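Flavodoxin (Aquifex aeolicus, PDB 2ARK) carries an FMN cofactor and probably serves as a low-potential electron donor to a number of redox enzymes. Local coordinates at the interface of chains A and B. Residues are numbered along the deposited sequence; one frame, centred on the assembly and turned at random. Chains: chain A/B, Flavodoxin.

The interface of chains A and B. Residues chain A 116, 120-122; chain B 120-123.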
HETATM    1  N   MSE A 116      -0.279  10.885  -6.300  1.00 33.08           N
HETATM    2  CA  MSE A 116      -1.682  11.130  -6.006  1.00 35.56           C
HETATM    3  C   MSE A 116      -1.861  12.262  -5.050  1.00 32.58           C
HETATM    4  O   MSE A 116      -2.857  12.995  -5.106  1.00 32.38           O
HETATM    5  CB  MSE A 116      -2.371   9.895  -5.473  1.00 34.08           C
HETATM    6  CG  MSE A 116      -2.732   8.974  -6.587  1.00 38.18           C
HETATM    7 SE   MSE A 116      -3.809   7.447  -5.977  1.00 48.52          SE
HETATM    8  CE  MSE A 116      -2.352   6.439  -4.896  1.00 39.13           C
ATOM      9  N   PHE A 120      -2.691  14.436  -8.895  1.00 25.01           N
ATOM     10  CA  PHE A 120      -2.517  13.861 -10.232  1.00 24.36           C
ATOM     11  C   PHE A 120      -3.448  12.665 -10.449  1.00 23.89           C
ATOM     12  O   PHE A 120      -3.865  11.998  -9.501  1.00 22.94           O
ATOM     13  CB  PHE A 120      -1.067  13.406 -10.455  1.00 25.05           C
ATOM     14  CG  PHE A 120      -0.039  14.507 -10.358  1.00 25.18           C
ATOM     15  CD1 PHE A 120      -0.414  15.854 -10.308  1.00 24.30           C
ATOM     16  CD2 PHE A 120       1.312  14.185 -10.375  1.00 26.12           C
ATOM     17  CE1 PHE A 120       0.531  16.859 -10.260  1.00 25.43           C
ATOM     18  CE2 PHE A 120       2.297  15.170 -10.335  1.00 27.73           C
ATOM     19  CZ  PHE A 120       1.911  16.525 -10.268  1.00 28.53           C
ATOM     20  N   LEU A 121      -3.778  12.422 -11.712  1.00 23.73           N
ATOM     21  CA  LEU A 121      -4.475  11.212 -12.142  1.00 23.69           C
ATOM     22  C   LEU A 121      -3.372  10.203 -12.470  1.00 23.93           C
ATOM     23  O   LEU A 121      -2.540  10.470 -13.362  1.00 24.33           O
ATOM     24  CB  LEU A 121      -5.302  11.480 -13.400  1.00 23.49           C
ATOM     25  CG  LEU A 121      -6.660  12.190 -13.525  1.00 24.42           C
ATOM     26  CD1 LEU A 121      -7.779  11.231 -13.201  1.00 26.46           C
ATOM     27  CD2 LEU A 121      -6.805  13.493 -12.704  1.00 23.58           C
ATOM     28  N   VAL A 122      -3.343   9.072 -11.750  1.00 23.36           N
ATOM     29  CA  VAL A 122      -2.314   8.044 -11.939  1.00 22.39           C
ATOM     30  C   VAL A 122      -2.857   6.712 -12.463  1.00 22.91           C
ATOM     31  O   VAL A 122      -4.037   6.386 -12.333  1.00 22.46           O
ATOM     32  CB  VAL A 122      -1.478   7.832 -10.649  1.00 23.10           C
ATOM     33  CG1 VAL A 122      -0.994   9.198 -10.087  1.00 21.05           C
ATOM     34  CG2 VAL A 122      -2.294   7.078  -9.590  1.00 19.85           C
TER
ATOM     35  N   PHE B 120      -7.686   1.951 -15.310  1.00 24.01           N
ATOM     36  CA  PHE B 120      -8.276   3.223 -14.972  1.00 23.83           C
ATOM     37  C   PHE B 120      -7.202   4.234 -14.524  1.00 24.46           C
ATOM     38  O   PHE B 120      -6.132   3.858 -14.000  1.00 22.90           O
ATOM     39  CB  PHE B 120      -9.321   3.064 -13.855  1.00 24.37           C
ATOM     40  CG  PHE B 120     -10.486   2.163 -14.204  1.00 23.92           C
ATOM     41  CD1 PHE B 120     -10.639   1.620 -15.480  1.00 23.17           C
ATOM     42  CD2 PHE B 120     -11.449   1.889 -13.250  1.00 25.24           C
ATOM     43  CE1 PHE B 120     -11.727   0.788 -15.788  1.00 25.52           C
ATOM     44  CE2 PHE B 120     -12.560   1.066 -13.554  1.00 26.95           C
ATOM     45  CZ  PHE B 120     -12.690   0.516 -14.835  1.00 25.75           C
ATOM     46  N   LEU B 121      -7.502   5.512 -14.762  1.00 25.09           N
ATOM     47  CA  LEU B 121      -6.714   6.638 -14.271  1.00 25.94           C
ATOM     48  C   LEU B 121      -7.395   6.997 -13.003  1.00 25.41           C
ATOM     49  O   LEU B 121      -8.591   7.146 -12.972  1.00 26.70           O
ATOM     50  CB  LEU B 121      -6.786   7.835 -15.200  1.00 26.15           C
ATOM     51  CG  LEU B 121      -6.230   7.802 -16.632  1.00 28.32           C
ATOM     52  CD1 LEU B 121      -4.969   8.613 -16.709  1.00 29.14           C
ATOM     53  CD2 LEU B 121      -6.025   6.398 -17.208  1.00 27.86           C
ATOM     54  N   VAL B 122      -6.626   7.158 -11.951  1.00 25.51           N
ATOM     55  CA  VAL B 122      -7.152   7.079 -10.599  1.00 24.22           C
ATOM     56  C   VAL B 122      -6.627   8.308  -9.870  1.00 24.83           C
ATOM     57  O   VAL B 122      -5.514   8.776 -10.145  1.00 23.87           O
ATOM     58  CB  VAL B 122      -6.641   5.669 -10.056  1.00 25.22           C
ATOM     59  CG1 VAL B 122      -5.669   5.705  -8.840  1.00 20.52           C
ATOM     60  CG2 VAL B 122      -7.767   4.629 -10.048  1.00 20.41           C
ATOM     61  N   PHE B 123      -7.413   8.858  -8.960  1.00 24.55           N
ATOM     62  CA  PHE B 123      -6.972  10.067  -8.273  1.00 24.95           C
ATOM     63  C   PHE B 123      -7.537  10.150  -6.849  1.00 25.41           C
ATOM     64  O   PHE B 123      -8.507   9.443  -6.509  1.00 25.18           O
ATOM     65  CB  PHE B 123      -7.407  11.307  -9.071  1.00 23.62           C
ATOM     66  CG  PHE B 123      -8.885  11.496  -9.071  1.00 22.58           C
ATOM     67  CD1 PHE B 123      -9.686  10.779  -9.958  1.00 20.13           C
ATOM     68  CD2 PHE B 123      -9.492  12.355  -8.149  1.00 20.69           C
ATOM     69  CE1 PHE B 123     -11.061  10.899  -9.932  1.00 18.38           C
ATOM     70  CE2 PHE B 123     -10.853  12.504  -8.130  1.00 19.52           C
ATOM     71  CZ  PHE B 123     -11.656  11.761  -9.021  1.00 21.18           C
TER
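A:Val122 and B:Val122 face each other across a two-fold axis and join the short strands 121-122 of the two chains in an antiparallel beta bridge. Two backbone hydrogen bonds close the pair. The bond from A:Val122 N to B:Val122 O, 2.7 Å, is nearly straight (167° at the hydrogen). The return bond, from B:Val122 N to A:Val122 O, has the same length but is more bent, 139° at the hydrogen. Each valine thus gives its N-H and takes a bond on its C=O, and both donors lie in the carbonyl plane.

Apolar contacts flank the bridge on both faces. On one face the valine side chains meet at a slant, with A:Val122 CG2 3.7 Å from B:Val122 CG1. The same B:Val122 methyl also touches the selenium of A:Met116, SE to CG1 3.8 Å. This selenomethionine reaches in from the end of helix 104-117; its CG lies anti to the carbonyl carbon and the chain runs extended through chi2 (-174°), which carries SE out to the methyl, while the bend at chi3 moves only CE.

On the other face A:Leu121 carries the contact through one branch. Its CD1 rests 3.8 Å from B:Phe123 CD1, raised off the ring plane and displaced from the ring centre beyond that corner, the two side chains running alongside and pointing the same way. That methyl also approaches B:Leu121 CB at 4.1 Å, where the leucines cross at about a right angle.

The two valine bonds are twins of each other, and the flanking contacts recur with the chains exchanged, though the valine side chains are turned differently in the two copies. The patch links two of the four flavodoxin copies of the deposited assembly through a short two-fold strand pair, although the structure alone does not show that this pairing forms in solution.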